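Local coordinates for SusD superfamily protein (PDB 3JQ0) that probably binds glycans or other nutrients at the outer membrane of Bacteroides vulgatus, at residues Tyr28-Leu33 and Gly73-Ile78; Ser227-Ile232 and Ile361-Asp366. One frame throughout, in Å; residues are numbered along the deposited sequence.

Contact 1 (Tyr28-Leu33 and Gly73-Ile78); sequences YNFFLL and GDMYKI
Leu33 and Met75, a selenomethionine, meet tip to tip, the CD1 methyl of Leu33 lying 3.8 Å from CE of Met75. The selenomethionine chain runs extended as far as SE and then turns about the CG-SE bond (chi3 -105°), which swings the terminal methyl toward the leucine and leaves SE beside the rim of the Phe30 ring. There the approach is of another kind: SE lies at the edge of the phenylalanine ring, near its plane, 4.3 Å from CE1. One side chain thus meets two neighbours, Leu33 with its methyl and Phe30 with its selenium. The polar part of the contact is thin. Asn29 sends ND2 to the backbone O of Gly73 over 3.2 Å, a weak bond with an N-H...O angle of 128°. Gly73, with its positive phi of 63°, belongs to the turn that leads into helix 75-91, and it brings its CA within 3.5 Å of the same ND2. Helix 27-34 is thereby joined to the start of helix 75-91. Helix 97-122 lines the seam, with Leu118 against Met75, His117 stacked on Phe30 and Tyr113 edge-to-face with it, while Leu23 of helix 9-25 also touches Phe30.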
ATOM      1  N   TYR A  28      -8.613  -0.381  -4.022  1.00  7.32           N
ATOM      2  CA  TYR A  28      -9.157  -0.688  -2.721  1.00  7.53           C
ATOM      3  C   TYR A  28      -8.740  -2.097  -2.268  1.00  6.83           C
ATOM      4  O   TYR A  28      -8.292  -2.294  -1.134  1.00  7.18           O
ATOM      5  CB  TYR A  28     -10.677  -0.514  -2.746  1.00  8.28           C
ATOM      6  CG  TYR A  28     -11.352  -0.849  -1.441  1.00  7.86           C
ATOM      7  CD1 TYR A  28     -10.932  -0.322  -0.259  1.00  7.89           C
ATOM      8  CD2 TYR A  28     -12.462  -1.681  -1.432  1.00  9.33           C
ATOM      9  CE1 TYR A  28     -11.590  -0.616   0.937  1.00 10.00           C
ATOM     10  CE2 TYR A  28     -13.128  -1.984  -0.291  1.00 10.34           C
ATOM     11  CZ  TYR A  28     -12.678  -1.455   0.924  1.00  9.36           C
ATOM     12  OH  TYR A  28     -13.349  -1.752   2.095  1.00 12.61           O
ATOM     13  N   ASN A  29      -8.897  -3.090  -3.159  1.00  7.21           N
ATOM     14  CA  ASN A  29      -8.446  -4.437  -2.811  1.00  7.07           C
ATOM     15  C   ASN A  29      -6.970  -4.498  -2.483  1.00  7.20           C
ATOM     16  O   ASN A  29      -6.587  -5.241  -1.573  1.00  7.29           O
ATOM     17  CB  ASN A  29      -8.783  -5.422  -3.906  1.00  7.75           C
ATOM     18  CG  ASN A  29     -10.223  -5.845  -3.932  1.00  8.61           C
ATOM     19  OD1 ASN A  29     -10.988  -5.557  -3.031  1.00 10.84           O
ATOM     20  ND2 ASN A  29     -10.586  -6.579  -4.988  1.00 10.16           N
ATOM     21  N   PHE A  30      -6.118  -3.739  -3.157  1.00  6.99           N
ATOM     22  CA  PHE A  30      -4.688  -3.748  -2.813  1.00  7.23           C
ATOM     23  C   PHE A  30      -4.493  -3.241  -1.402  1.00  6.78           C
ATOM     24  O   PHE A  30      -3.656  -3.760  -0.663  1.00  7.31           O
ATOM     25  CB  PHE A  30      -3.855  -2.917  -3.814  1.00  7.91           C
ATOM     26  CG  PHE A  30      -3.946  -3.378  -5.245  1.00  8.78           C
ATOM     27  CD1 PHE A  30      -4.115  -4.734  -5.595  1.00 10.06           C
ATOM     28  CD2 PHE A  30      -3.853  -2.462  -6.286  1.00  9.59           C
ATOM     29  CE1 PHE A  30      -4.219  -5.125  -6.924  1.00 11.75           C
ATOM     30  CE2 PHE A  30      -3.950  -2.861  -7.614  1.00 10.52           C
ATOM     31  CZ  PHE A  30      -4.160  -4.189  -7.929  1.00 12.64           C
ATOM     32  N   PHE A  31      -5.213  -2.185  -1.006  1.00  6.93           N
ATOM     33  CA  PHE A  31      -5.210  -1.730   0.370  1.00  6.85           C
ATOM     34  C   PHE A  31      -5.620  -2.832   1.332  1.00  6.04           C
ATOM     35  O   PHE A  31      -4.944  -3.100   2.323  1.00  6.47           O
ATOM     36  CB  PHE A  31      -6.071  -0.485   0.535  1.00  6.77           C
ATOM     37  CG  PHE A  31      -6.403  -0.143   1.957  1.00  6.27           C
ATOM     38  CD1 PHE A  31      -5.444   0.394   2.821  1.00  7.41           C
ATOM     39  CD2 PHE A  31      -7.675  -0.427   2.443  1.00  7.07           C
ATOM     40  CE1 PHE A  31      -5.819   0.680   4.142  1.00  7.66           C
ATOM     41  CE2 PHE A  31      -8.026  -0.144   3.750  1.00  8.08           C
ATOM     42  CZ  PHE A  31      -7.089   0.400   4.594  1.00  8.10           C
ATOM     43  N   LEU A  32      -6.767  -3.461   1.050  1.00  5.95           N
ATOM     44  CA  LEU A  32      -7.283  -4.470   1.954  1.00  6.40           C
ATOM     45  C   LEU A  32      -6.337  -5.648   2.126  1.00  5.75           C
ATOM     46  O   LEU A  32      -6.209  -6.199   3.232  1.00  6.64           O
ATOM     47  CB  LEU A  32      -8.646  -5.000   1.480  1.00  7.01           C
ATOM     48  CG  LEU A  32      -9.845  -4.023   1.508  1.00  7.08           C
ATOM     49  CD1 LEU A  32     -11.078  -4.770   0.956  1.00  9.03           C
ATOM     50  CD2 LEU A  32     -10.067  -3.421   2.879  1.00  8.57           C
ATOM     51  N   LEU A  33      -5.709  -6.071   1.027  1.00  6.16           N
ATOM     52  CA  LEU A  33      -4.800  -7.190   1.089  1.00  6.13           C
ATOM     53  C   LEU A  33      -3.536  -6.835   1.850  1.00  6.45           C
ATOM     54  O   LEU A  33      -2.958  -7.715   2.519  1.00  6.83           O
ATOM     55  CB  LEU A  33      -4.416  -7.635  -0.344  1.00  6.91           C
ATOM     56  CG  LEU A  33      -5.547  -8.307  -1.126  1.00  7.29           C
ATOM     57  CD1 LEU A  33      -5.088  -8.542  -2.554  1.00  9.81           C
ATOM     58  CD2 LEU A  33      -5.963  -9.612  -0.475  1.00  8.54           C
ATOM     59  N   GLY A  73     -10.066 -11.358  -5.571  1.00  9.62           N
ATOM     60  CA  GLY A  73     -10.102  -9.923  -5.784  1.00 10.67           C
ATOM     61  C   GLY A  73     -10.464  -9.496  -7.186  1.00 10.83           C
ATOM     62  O   GLY A  73     -10.143  -8.377  -7.564  1.00 12.01           O
ATOM     63  N   ASP A  74     -11.110 -10.374  -7.956  1.00 10.07           N
ATOM     64  CA  ASP A  74     -11.457 -10.147  -9.323  0.52 10.30           C
ATOM     65  C   ASP A  74     -10.227  -9.897 -10.216  1.00  9.55           C
ATOM     66  O   ASP A  74     -10.314  -9.250 -11.250  1.00 10.88           O
ATOM     67  CB  ASP A  74     -12.471  -9.019  -9.381  0.52 11.68           C
ATOM     68  CG  ASP A  74     -13.169  -8.979 -10.658  0.52 11.75           C
ATOM     69  OD1 ASP A  74     -13.440 -10.047 -11.257  0.52 14.41           O
ATOM     70  OD2 ASP A  74     -13.417  -7.843 -11.114  0.52 14.26           O
HETATM   71  N   MSE A  75      -9.079 -10.426  -9.814  1.00  9.96           N
HETATM   72  CA  MSE A  75      -7.840 -10.175 -10.581  1.00 10.17           C
HETATM   73  C   MSE A  75      -7.694 -10.971 -11.864  1.00  9.18           C
HETATM   74  O   MSE A  75      -7.033 -10.516 -12.791  1.00 10.36           O
HETATM   75  CB  MSE A  75      -6.634 -10.317  -9.675  1.00  9.65           C
HETATM   76  CG  MSE A  75      -6.517  -9.202  -8.665  1.00 11.62           C
HETATM   77 SE   MSE A  75      -4.863  -9.354  -7.621  1.00 11.42          SE
HETATM   78  CE  MSE A  75      -5.571 -10.000  -5.998  1.00 15.53           C
ATOM     79  N   TYR A  76      -8.346 -12.133 -11.946  1.00  9.64           N
ATOM     80  CA  TYR A  76      -8.148 -12.972 -13.125  1.00  9.72           C
ATOM     81  C   TYR A  76      -8.706 -12.371 -14.404  1.00 10.91           C
ATOM     82  O   TYR A  76      -8.154 -12.550 -15.480  1.00 11.88           O
ATOM     83  CB  TYR A  76      -8.663 -14.381 -12.949  1.00 10.54           C
ATOM     84  CG  TYR A  76      -7.668 -15.227 -12.184  1.00 10.75           C
ATOM     85  CD1 TYR A  76      -6.586 -15.793 -12.829  1.00 11.67           C
ATOM     86  CD2 TYR A  76      -7.758 -15.429 -10.826  1.00 10.94           C
ATOM     87  CE1 TYR A  76      -5.627 -16.563 -12.151  1.00 11.10           C
ATOM     88  CE2 TYR A  76      -6.799 -16.178 -10.118  1.00 11.16           C
ATOM     89  CZ  TYR A  76      -5.756 -16.753 -10.776  1.00 10.27           C
ATOM     90  OH  TYR A  76      -4.862 -17.499 -10.071  1.00 11.73           O
ATOM     91  N   LYS A  77      -9.784 -11.612 -14.335  1.00 12.46           N
ATOM     92  CA  LYS A  77     -10.278 -11.039 -15.609  0.52 12.93           C
ATOM     93  C   LYS A  77      -9.350  -9.898 -16.052  1.00 12.30           C
ATOM     94  O   LYS A  77      -9.298  -9.604 -17.235  1.00 13.30           O
ATOM     95  CB  LYS A  77     -11.751 -10.681 -15.600  0.52 14.01           C
ATOM     96  CG  LYS A  77     -12.120  -9.543 -14.699  0.52 13.05           C
ATOM     97  CD  LYS A  77     -13.624  -9.272 -14.922  0.52 13.69           C
ATOM     98  CE  LYS A  77     -14.309  -8.332 -13.974  0.52 11.96           C
ATOM     99  NZ  LYS A  77     -13.704  -6.995 -14.072  0.52 13.55           N
ATOM    100  N   ILE A  78      -8.582  -9.271 -15.118  1.00 11.48           N
ATOM    101  CA  ILE A  78      -7.524  -8.341 -15.537  1.00 10.60           C
ATOM    102  C   ILE A  78      -6.388  -9.076 -16.207  1.00  9.47           C
ATOM    103  O   ILE A  78      -5.924  -8.699 -17.273  1.00  9.73           O
ATOM    104  CB  ILE A  78      -6.968  -7.470 -14.363  1.00 10.84           C
ATOM    105  CG1 ILE A  78      -8.100  -6.924 -13.469  1.00 11.21           C
ATOM    106  CG2 ILE A  78      -6.039  -6.410 -14.863  1.00 11.72           C
ATOM    107  CD1 ILE A  78      -7.622  -6.167 -12.263  1.00 12.94           C
TER

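Contact 2 (Ser227-Ile232 and Ile361-Asp366); sequences SSFKDI and IYRYAD
Arg363 lies across Ile232, its CD 3.8 Å from the CG2 methyl of the isoleucine and its NH1 3.9 Å from CD1. It occupies the junction where strand 359-363 of a two-stranded antiparallel sheet gives way to helix 364-377, and it is the N-cap residue of that helix. Just before it the strand carries a classic beta bulge, with Ile361 and Tyr362 both facing Phe245 of strand 243-247.

The two side chains cross at about a right angle, and each branch of the isoleucine meets a different part of the arginine, the aliphatic carbon or the guanidinium. A bend at the third torsion (chi3 -76°) turns the guanidinium away from the line of its methylenes. Phe229, one helical turn before Ile232, reaches the far end: CE1 is 4.1 Å from NH2, with the ring and guanidinium planes 76° apart. The approach is oblique to both flat groups, and at this separation it is van der Waals packing.

The charge is met by other partners. NH2 forms a salt bridge with Glu445, while NH1 does so with both Glu441 and Glu242; such a carboxylate cluster would be expected to stabilise the buried cation and hold its plane in place. Glu242 also accepts from Ala365 N, which ties the first turn of helix 364-377 to the same cluster.

The short helix 229-233 has a cap of its own, away from the arginine. Ser228 OG accepts from Asp231 N at 3.1 Å, and Asp231 OD2 is gripped by two serine hydroxyls reaching it from opposite faces of the carboxylate plane, Ser227 OG at 2.7 Å and Ser228 OG at 2.8 Å.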
ATOM      1  N   SER A 227       9.593  19.165   0.874  1.00  8.38           N
ATOM      2  CA  SER A 227       8.881  20.304   1.428  1.00  8.57           C
ATOM      3  C   SER A 227       8.061  19.914   2.650  1.00  9.28           C
ATOM      4  O   SER A 227       8.160  20.536   3.701  1.00 10.36           O
ATOM      5  CB  SER A 227       8.000  20.959   0.367  1.00  8.61           C
ATOM      6  OG  SER A 227       7.057  20.043  -0.196  1.00  8.35           O
ATOM      7  N   SER A 228       7.277  18.848   2.501  1.00  9.41           N
ATOM      8  CA  SER A 228       6.585  18.248   3.632  1.00  9.95           C
ATOM      9  C   SER A 228       6.022  16.913   3.211  1.00  9.52           C
ATOM     10  O   SER A 228       5.801  16.657   2.045  1.00  8.71           O
ATOM     11  CB  SER A 228       5.431  19.110   4.140  1.00 11.64           C
ATOM     12  OG  SER A 228       4.360  19.155   3.223  1.00 11.63           O
ATOM     13  N   PHE A 229       5.778  16.078   4.202  1.00 10.62           N
ATOM     14  CA  PHE A 229       5.067  14.821   3.993  1.00  9.49           C
ATOM     15  C   PHE A 229       3.704  15.054   3.315  1.00  8.89           C
ATOM     16  O   PHE A 229       3.324  14.328   2.407  1.00  8.60           O
ATOM     17  CB  PHE A 229       4.956  14.090   5.335  1.00 10.73           C
ATOM     18  CG  PHE A 229       4.424  12.699   5.285  1.00  8.30           C
ATOM     19  CD1 PHE A 229       5.172  11.651   4.828  1.00  9.44           C
ATOM     20  CD2 PHE A 229       3.192  12.414   5.864  1.00  7.05           C
ATOM     21  CE1 PHE A 229       4.712  10.382   4.900  1.00  8.57           C
ATOM     22  CE2 PHE A 229       2.739  11.122   5.924  1.00  7.72           C
ATOM     23  CZ  PHE A 229       3.503  10.110   5.476  1.00  7.63           C
ATOM     24  N   LYS A 230       2.966  16.060   3.767  1.00  9.91           N
ATOM     25  CA  LYS A 230       1.685  16.353   3.202  1.00  9.73           C
ATOM     26  C   LYS A 230       1.744  16.637   1.696  1.00  7.94           C
ATOM     27  O   LYS A 230       0.826  16.257   0.947  1.00  8.65           O
ATOM     28  CB  LYS A 230       1.156  17.530   3.967  1.00 12.11           C
ATOM     29  CG  LYS A 230      -0.170  17.899   3.599  1.00 13.59           C
ATOM     30  CD  LYS A 230      -0.756  19.021   4.526  1.00 16.94           C
ATOM     31  CE  LYS A 230      -0.872  18.593   6.020  1.00 21.31           C
ATOM     32  NZ  LYS A 230      -1.692  19.558   6.866  1.00 25.43           N
ATOM     33  N   ASP A 231       2.792  17.296   1.231  1.00  7.52           N
ATOM     34  CA  ASP A 231       2.910  17.618  -0.175  1.00  7.55           C
ATOM     35  C   ASP A 231       3.085  16.376  -1.068  1.00  7.90           C
ATOM     36  O   ASP A 231       2.881  16.474  -2.262  1.00  8.49           O
ATOM     37  CB  ASP A 231       4.017  18.622  -0.396  1.00  7.67           C
ATOM     38  CG  ASP A 231       3.710  19.957   0.230  1.00  9.11           C
ATOM     39  OD1 ASP A 231       2.555  20.452   0.188  1.00 11.75           O
ATOM     40  OD2 ASP A 231       4.646  20.561   0.821  1.00 11.27           O
ATOM     41  N   ILE A 232       3.515  15.253  -0.495  1.00  7.11           N
ATOM     42  CA  ILE A 232       3.600  14.028  -1.272  1.00  7.37           C
ATOM     43  C   ILE A 232       2.235  13.675  -1.864  1.00  7.14           C
ATOM     44  O   ILE A 232       2.104  13.236  -3.007  1.00  8.04           O
ATOM     45  CB  ILE A 232       4.077  12.842  -0.388  1.00  7.08           C
ATOM     46  CG1 ILE A 232       5.463  13.086   0.198  1.00  8.46           C
ATOM     47  CG2 ILE A 232       4.040  11.554  -1.168  1.00  9.66           C
ATOM     48  CD1 ILE A 232       5.732  12.098   1.340  1.00 10.12           C
ATOM     49  N   ILE A 361       1.224   3.686  -5.297  1.00  6.65           N
ATOM     50  CA  ILE A 361       1.572   2.256  -5.205  1.00  6.61           C
ATOM     51  C   ILE A 361       3.015   2.119  -4.777  1.00  6.40           C
ATOM     52  O   ILE A 361       3.349   1.431  -3.800  1.00  6.70           O
ATOM     53  CB  ILE A 361       1.252   1.492  -6.506  1.00  7.50           C
ATOM     54  CG1 ILE A 361      -0.249   1.542  -6.829  1.00  7.77           C
ATOM     55  CG2 ILE A 361       1.786   0.070  -6.444  1.00  7.87           C
ATOM     56  CD1 ILE A 361      -1.123   0.828  -5.852  1.00  9.62           C
ATOM     57  N   TYR A 362       3.909   2.742  -5.543  1.00  6.40           N
ATOM     58  CA  TYR A 362       5.347   2.772  -5.217  1.00  6.59           C
ATOM     59  C   TYR A 362       5.842   4.197  -5.135  1.00  6.45           C
ATOM     60  O   TYR A 362       5.767   4.923  -6.150  1.00  7.98           O
ATOM     61  CB  TYR A 362       6.179   1.998  -6.229  1.00  6.82           C
ATOM     62  CG  TYR A 362       5.946   0.507  -6.292  1.00  6.48           C
ATOM     63  CD1 TYR A 362       5.935  -0.273  -5.126  1.00  7.42           C
ATOM     64  CD2 TYR A 362       5.778  -0.131  -7.496  1.00  7.39           C
ATOM     65  CE1 TYR A 362       5.818  -1.645  -5.189  1.00  7.26           C
ATOM     66  CE2 TYR A 362       5.651  -1.523  -7.565  1.00  7.69           C
ATOM     67  CZ  TYR A 362       5.659  -2.280  -6.397  1.00  7.32           C
ATOM     68  OH  TYR A 362       5.553  -3.654  -6.518  1.00  8.15           O
ATOM     69  N   ARG A 363       6.374   4.559  -3.969  1.00  7.45           N
ATOM     70  CA  ARG A 363       6.978   5.855  -3.681  1.00  8.45           C
ATOM     71  C   ARG A 363       8.450   5.732  -3.436  1.00  7.14           C
ATOM     72  O   ARG A 363       8.909   4.667  -2.963  1.00  6.88           O
ATOM     73  CB  ARG A 363       6.323   6.462  -2.307  1.00  9.42           C
ATOM     74  CG  ARG A 363       4.936   6.903  -2.439  1.00 11.04           C
ATOM     75  CD  ARG A 363       4.536   7.824  -1.434  1.00  7.91           C
ATOM     76  NE  ARG A 363       4.260   7.319  -0.101  1.00  6.13           N
ATOM     77  CZ  ARG A 363       4.951   7.626   0.980  1.00  5.97           C
ATOM     78  NH1 ARG A 363       6.124   8.233   0.962  1.00  6.58           N
ATOM     79  NH2 ARG A 363       4.433   7.292   2.150  1.00  6.56           N
ATOM     80  N   TYR A 364       9.213   6.810  -3.621  1.00  7.24           N
ATOM     81  CA  TYR A 364      10.636   6.731  -3.384  1.00  7.00           C
ATOM     82  C   TYR A 364      10.982   6.367  -1.913  1.00  7.09           C
ATOM     83  O   TYR A 364      11.953   5.646  -1.694  1.00  7.24           O
ATOM     84  CB  TYR A 364      11.351   7.992  -3.826  1.00  8.11           C
ATOM     85  CG  TYR A 364      12.847   7.844  -3.850  1.00  8.02           C
ATOM     86  CD1 TYR A 364      13.454   7.003  -4.751  1.00  9.79           C
ATOM     87  CD2 TYR A 364      13.675   8.534  -2.982  1.00  9.23           C
ATOM     88  CE1 TYR A 364      14.827   6.855  -4.777  1.00 11.32           C
ATOM     89  CE2 TYR A 364      15.046   8.408  -3.017  1.00  9.74           C
ATOM     90  CZ  TYR A 364      15.624   7.567  -3.915  1.00 10.39           C
ATOM     91  OH  TYR A 364      16.982   7.380  -3.980  1.00 12.76           O
ATOM     92  N   ALA A 365      10.202   6.808  -0.920  1.00  6.96           N
ATOM     93  CA  ALA A 365      10.503   6.382   0.454  1.00  6.75           C
ATOM     94  C   ALA A 365      10.427   4.861   0.570  1.00  6.31           C
ATOM     95  O   ALA A 365      11.095   4.270   1.419  1.00  7.27           O
ATOM     96  CB  ALA A 365       9.585   7.039   1.468  1.00  7.21           C
ATOM     97  N   ASP A 366       9.526   4.236  -0.202  1.00  6.33           N
ATOM     98  CA  ASP A 366       9.374   2.763  -0.208  1.00  6.67           C
ATOM     99  C   ASP A 366      10.646   2.138  -0.769  1.00  6.68           C
ATOM    100  O   ASP A 366      11.179   1.196  -0.176  1.00  7.49           O
ATOM    101  CB  ASP A 366       8.106   2.433  -1.036  1.00  7.00           C
ATOM    102  CG  ASP A 366       7.593   1.021  -0.923  1.00  6.97           C
ATOM    103  OD1 ASP A 366       8.113   0.238  -0.103  1.00  7.46           O
ATOM    104  OD2 ASP A 366       6.619   0.746  -1.648  1.00  8.14           O
TER

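In the fold
Contacts 1 and 2 lie on opposite sides of the centre of the chain, each about 12 Å from it, and their own centres are about 23 Å apart. They follow one another in series along the sequence, yet they touch in space: Phe30 CD2 of contact 1 packs against Ile361 CD1 of contact 2 at 4.3 Å. The pairing of 28-33 with 73-78 joins helices near the N-terminus, whereas that of 227-232 with 361-366 brings a short helix to a strand-to-helix junction. Both are buried, the first largely apolar and the second built round a charged side chain. Neither contact is assigned to a nutrient-binding site; both are internal packing of the fold.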